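Local atomic coordinates of tryptophan--tRNA ligase (Campylobacter jejuni subsp. jejuni, PDB entry 3TZL), a protein that probably catalyses the ATP-dependent attachment of tryptophan to its cognate tRNA, working as a homodimeric class I aminoacyl-tRNA synthetase. Residues E225-F236 / L251-Y262. Numbering follows the deposited sequence.
Sequences EDPKDHENCNIF and LQIRYEKGGEGY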
loop_
_atom_site.group_PDB
_atom_site.type_symbol
_atom_site.label_atom_id
_atom_site.label_comp_id
_atom_site.label_asym_id
_atom_site.label_seq_id
_atom_site.Cartn_x
_atom_site.Cartn_y
_atom_site.Cartn_z
ATOM N N GLU B 225 -62.036 12.413 -10.957
ATOM C CA GLU B 225 -63.026 11.446 -10.500
ATOM C C GLU B 225 -62.948 10.076 -11.182
ATOM O O GLU B 225 -63.494 9.107 -10.666
ATOM C CB GLU B 225 -64.447 12.013 -10.691
ATOM C CG GLU B 225 -64.731 13.339 -9.969
ATOM C CD GLU B 225 -64.869 13.195 -8.454
ATOM O OE1 GLU B 225 -65.081 12.063 -7.969
ATOM O OE2 GLU B 225 -64.768 14.219 -7.743
ATOM N N ASP B 226 -62.302 9.988 -12.340
ATOM C CA ASP B 226 -62.330 8.742 -13.113
ATOM C C ASP B 226 -61.400 7.659 -12.561
ATOM O O ASP B 226 -60.372 7.969 -11.946
ATOM C CB ASP B 226 -61.988 8.998 -14.582
ATOM C CG ASP B 226 -63.006 9.882 -15.283
ATOM O OD1 ASP B 226 -64.195 9.935 -14.870
ATOM O OD2 ASP B 226 -62.595 10.528 -16.267
ATOM N N PRO B 227 -61.759 6.383 -12.786
ATOM C CA PRO B 227 -60.896 5.254 -12.431
ATOM C C PRO B 227 -59.502 5.407 -13.019
ATOM O O PRO B 227 -59.354 5.864 -14.153
ATOM C CB PRO B 227 -61.611 4.063 -13.076
ATOM C CG PRO B 227 -63.039 4.449 -13.050
ATOM C CD PRO B 227 -63.048 5.925 -13.339
ATOM N N LYS B 228 -58.494 5.036 -12.234
ATOM C CA LYS B 228 -57.111 5.113 -12.662
ATOM C C LYS B 228 -56.586 3.720 -12.994
ATOM O O LYS B 228 -57.000 2.723 -12.402
ATOM C CB LYS B 228 -56.250 5.755 -11.570
ATOM C CG LYS B 228 -56.823 7.046 -10.988
ATOM C CD LYS B 228 -56.902 8.149 -12.020
ATOM C CE LYS B 228 -57.268 9.481 -11.388
ATOM N NZ LYS B 228 -58.656 9.497 -10.852
ATOM N N ASP B 229 -55.672 3.658 -13.953
ATOM C CA ASP B 229 -55.069 2.398 -14.352
ATOM C C ASP B 229 -53.801 2.146 -13.541
ATOM O O ASP B 229 -52.755 2.754 -13.795
ATOM C CB ASP B 229 -54.748 2.414 -15.845
ATOM C CG ASP B 229 -54.065 1.145 -16.300
ATOM O OD1 ASP B 229 -54.335 0.084 -15.694
ATOM O OD2 ASP B 229 -53.263 1.207 -17.257
ATOM N N HIS B 230 -53.903 1.243 -12.571
ATOM C CA HIS B 230 -52.810 0.964 -11.643
ATOM C C HIS B 230 -51.651 0.214 -12.302
ATOM O O HIS B 230 -50.554 0.165 -11.761
ATOM C CB HIS B 230 -53.329 0.190 -10.423
ATOM C CG HIS B 230 -53.938 -1.137 -10.763
ATOM N ND1 HIS B 230 -55.238 -1.270 -11.200
ATOM C CD2 HIS B 230 -53.421 -2.388 -10.738
ATOM C CE1 HIS B 230 -55.497 -2.545 -11.426
ATOM N NE2 HIS B 230 -54.410 -3.245 -11.152
ATOM N N GLU B 231 -51.898 -0.352 -13.473
ATOM C CA GLU B 231 -50.904 -1.148 -14.176
ATOM C C GLU B 231 -49.852 -0.287 -14.877
ATOM O O GLU B 231 -48.734 -0.739 -15.120
ATOM C CB GLU B 231 -51.603 -2.071 -15.180
ATOM C CG GLU B 231 -52.516 -3.107 -14.521
ATOM C CD GLU B 231 -53.727 -3.471 -15.374
ATOM O OE1 GLU B 231 -53.984 -2.780 -16.383
ATOM O OE2 GLU B 231 -54.432 -4.446 -15.029
ATOM N N ASN B 232 -50.204 0.958 -15.191
ATOM C CA ASN B 232 -49.277 1.872 -15.866
ATOM C C ASN B 232 -48.808 3.036 -14.994
ATOM O O ASN B 232 -48.012 3.873 -15.434
ATOM C CB ASN B 232 -49.897 2.427 -17.151
ATOM C CG ASN B 232 -50.042 1.377 -18.227
ATOM O OD1 ASN B 232 -49.312 0.384 -18.245
ATOM N ND2 ASN B 232 -50.988 1.590 -19.138
ATOM N N CYS B 233 -49.303 3.086 -13.763
ATOM C CA CYS B 233 -49.042 4.217 -12.885
ATOM C C CYS B 233 -47.756 4.022 -12.087
ATOM O O CYS B 233 -47.572 3.004 -11.420
ATOM C CB CYS B 233 -50.231 4.439 -11.952
ATOM S SG CYS B 233 -50.074 5.847 -10.838
ATOM N N ASN B 234 -46.869 5.008 -12.163
ATOM C CA ASN B 234 -45.615 4.957 -11.436
ATOM C C ASN B 234 -45.798 5.201 -9.950
ATOM O O ASN B 234 -44.984 4.757 -9.141
ATOM C CB ASN B 234 -44.608 5.946 -12.024
ATOM C CG ASN B 234 -44.242 5.612 -13.454
ATOM O OD1 ASN B 234 -44.139 4.440 -13.821
ATOM N ND2 ASN B 234 -44.070 6.638 -14.276
ATOM N N ILE B 235 -46.855 5.916 -9.580
ATOM C CA ILE B 235 -47.161 6.061 -8.167
ATOM C C ILE B 235 -47.468 4.663 -7.641
ATOM O O ILE B 235 -46.885 4.205 -6.669
ATOM C CB ILE B 235 -48.381 6.969 -7.915
ATOM C CG1 ILE B 235 -48.246 8.295 -8.659
ATOM C CG2 ILE B 235 -48.553 7.223 -6.433
ATOM C CD1 ILE B 235 -49.527 9.098 -8.655
ATOM N N PHE B 236 -48.375 3.968 -8.311
ATOM C CA PHE B 236 -48.744 2.637 -7.857
ATOM C C PHE B 236 -47.541 1.694 -7.844
ATOM O O PHE B 236 -47.301 1.026 -6.844
ATOM C CB PHE B 236 -49.875 2.052 -8.690
ATOM C CG PHE B 236 -50.388 0.749 -8.160
ATOM C CD1 PHE B 236 -51.408 0.724 -7.217
ATOM C CD2 PHE B 236 -49.852 -0.453 -8.598
ATOM C CE1 PHE B 236 -51.881 -0.476 -6.722
ATOM C CE2 PHE B 236 -50.322 -1.655 -8.108
ATOM C CZ PHE B 236 -51.335 -1.669 -7.168
ATOM N N LEU B 251 -55.197 -0.469 -2.124
ATOM C CA LEU B 251 -54.867 0.659 -3.004
ATOM C C LEU B 251 -55.467 0.468 -4.399
ATOM O O LEU B 251 -56.051 1.385 -4.976
ATOM C CB LEU B 251 -53.355 0.859 -3.114
ATOM C CG LEU B 251 -52.839 1.986 -4.022
ATOM C CD1 LEU B 251 -53.432 3.316 -3.605
ATOM C CD2 LEU B 251 -51.337 2.083 -3.936
ATOM N N GLN B 252 -55.315 -0.732 -4.939
ATOM C CA GLN B 252 -55.842 -1.040 -6.262
ATOM C C GLN B 252 -57.350 -0.840 -6.338
ATOM O O GLN B 252 -57.880 -0.436 -7.376
ATOM C CB GLN B 252 -55.470 -2.468 -6.632
ATOM C CG GLN B 252 -56.001 -2.944 -7.964
ATOM C CD GLN B 252 -55.594 -4.382 -8.232
ATOM O OE1 GLN B 252 -54.656 -4.904 -7.601
ATOM N NE2 GLN B 252 -56.293 -5.035 -9.158
ATOM N N ILE B 253 -58.033 -1.113 -5.232
ATOM C CA ILE B 253 -59.476 -0.924 -5.175
ATOM C C ILE B 253 -59.750 0.566 -5.282
ATOM O O ILE B 253 -60.697 0.987 -5.955
ATOM C CB ILE B 253 -60.065 -1.479 -3.862
ATOM C CG1 ILE B 253 -60.143 -3.008 -3.915
ATOM C CG2 ILE B 253 -61.436 -0.897 -3.579
ATOM C CD1 ILE B 253 -60.271 -3.660 -2.543
ATOM N N ARG B 254 -58.900 1.362 -4.629
ATOM C CA ARG B 254 -59.036 2.816 -4.650
ATOM C C ARG B 254 -58.824 3.366 -6.059
ATOM O O ARG B 254 -59.536 4.279 -6.484
ATOM C CB ARG B 254 -58.087 3.463 -3.633
ATOM C CG ARG B 254 -58.543 3.273 -2.190
ATOM C CD ARG B 254 -57.436 3.594 -1.199
ATOM N NE ARG B 254 -57.071 5.006 -1.207
ATOM C CZ ARG B 254 -56.048 5.511 -0.524
ATOM N NH1 ARG B 254 -55.288 4.720 0.229
ATOM N NH2 ARG B 254 -55.783 6.810 -0.592
ATOM N N TYR B 255 -57.860 2.787 -6.776
ATOM C CA TYR B 255 -57.620 3.109 -8.186
ATOM C C TYR B 255 -58.811 2.778 -9.080
ATOM O O TYR B 255 -59.314 3.644 -9.797
ATOM C CB TYR B 255 -56.376 2.380 -8.703
ATOM C CG TYR B 255 -55.072 3.150 -8.549
ATOM C CD1 TYR B 255 -54.335 3.520 -9.668
ATOM C CD2 TYR B 255 -54.578 3.502 -7.291
ATOM C CE1 TYR B 255 -53.149 4.211 -9.554
ATOM C CE2 TYR B 255 -53.372 4.204 -7.160
ATOM C CZ TYR B 255 -52.667 4.556 -8.305
ATOM O OH TYR B 255 -51.473 5.244 -8.230
ATOM N N GLU B 256 -59.266 1.529 -9.031
ATOM C CA GLU B 256 -60.381 1.083 -9.869
ATOM C C GLU B 256 -61.709 1.767 -9.526
ATOM O O GLU B 256 -62.573 1.927 -10.389
ATOM C CB GLU B 256 -60.527 -0.444 -9.808
ATOM C CG GLU B 256 -59.312 -1.197 -10.354
ATOM C CD GLU B 256 -59.445 -2.705 -10.240
ATOM O OE1 GLU B 256 -58.555 -3.421 -10.750
ATOM O OE2 GLU B 256 -60.436 -3.172 -9.643
ATOM N N LYS B 257 -61.873 2.171 -8.271
ATOM C CA LYS B 257 -63.113 2.814 -7.850
ATOM C C LYS B 257 -63.282 4.210 -8.457
ATOM O O LYS B 257 -64.396 4.628 -8.765
ATOM C CB LYS B 257 -63.173 2.902 -6.324
ATOM C CG LYS B 257 -64.461 3.497 -5.790
ATOM C CD LYS B 257 -64.381 3.731 -4.293
ATOM C CE LYS B 257 -65.672 4.342 -3.762
ATOM N NZ LYS B 257 -65.614 4.584 -2.287
ATOM N N GLY B 258 -62.176 4.930 -8.625
ATOM C CA GLY B 258 -62.238 6.322 -9.030
ATOM C C GLY B 258 -62.628 7.178 -7.839
ATOM O O GLY B 258 -62.755 6.672 -6.729
ATOM N N GLY B 259 -62.814 8.476 -8.054
ATOM C CA GLY B 259 -63.170 9.371 -6.965
ATOM C C GLY B 259 -61.961 9.936 -6.226
ATOM O O GLY B 259 -62.096 10.894 -5.469
ATOM N N GLU B 260 -60.790 9.334 -6.437
ATOM C CA GLU B 260 -59.524 9.872 -5.921
ATOM C C GLU B 260 -58.527 10.159 -7.044
ATOM O O GLU B 260 -58.276 9.307 -7.898
ATOM C CB GLU B 260 -58.891 8.921 -4.905
ATOM C CG GLU B 260 -59.721 8.716 -3.646
ATOM C CD GLU B 260 -59.003 7.865 -2.606
ATOM O OE1 GLU B 260 -59.537 6.797 -2.231
ATOM O OE2 GLU B 260 -57.907 8.275 -2.163
ATOM N N GLY B 261 -57.951 11.358 -7.029
ATOM C CA GLY B 261 -57.036 11.778 -8.076
ATOM C C GLY B 261 -55.605 11.404 -7.769
ATOM O O GLY B 261 -55.300 10.973 -6.661
ATOM N N TYR B 262 -54.726 11.578 -8.752
ATOM C CA TYR B 262 -53.314 11.232 -8.600
ATOM C C TYR B 262 -52.605 12.116 -7.569
ATOM O O TYR B 262 -51.634 11.692 -6.942
ATOM C CB TYR B 262 -52.587 11.348 -9.943
ATOM C CG TYR B 262 -52.946 10.287 -10.960
ATOM C CD1 TYR B 262 -52.575 8.965 -10.762
ATOM C CD2 TYR B 262 -53.628 10.615 -12.139
ATOM C CE1 TYR B 262 -52.873 7.993 -11.690
ATOM C CE2 TYR B 262 -53.930 9.645 -13.081
ATOM C CZ TYR B 262 -53.546 8.331 -12.845
ATOM O OH TYR B 262 -53.833 7.340 -13.754
#
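The Tyr255 ring of helix 245-257 meets Phe236, Cys233 and Lys228 in the tightly packed part of the contact, about 34 Å from the chain centre. Phe236, its CG anti to the backbone N (chi1 -174°), turns a ring edge to one face of Tyr255 in a T-shaped pair with centroids 5.3 Å apart; two flat rings suit this buried place. Cys233 is small enough to set SG in the plane of the Tyr255 ring at its edge, 3.0 Å from Tyr255 OH, and its sulfur also accepts the N-H of Phe236 as an N-cap. Lys228 suits its buried position because its long chain serves twice: CD lies over the face of Tyr262, while a bend at chi4 brings NZ to Glu260 O at 3.0 Å. Carbonyls of Ala223 and Leu224 also accept from this ammonium. A nearly straight bond from Lys228 N to Tyr255 O (2.9 Å) fastens the loop to the helix end. On a partly exposed flank Gln252 CG sits snugly, 3.5 Å above the centre of the His230 ring. The solvent side is looser: Glu225 OE1 merely nears Gly259 CA, although Gly259 N bonds to Glu225 O. Positive phi suits glycine at both 258 and 259, and Gly258 admits the backbone of 225-227 closely. The arrangement is a glycine-terminated end of helix 245-257 packed on the Cys233-capped start of helix 234-239.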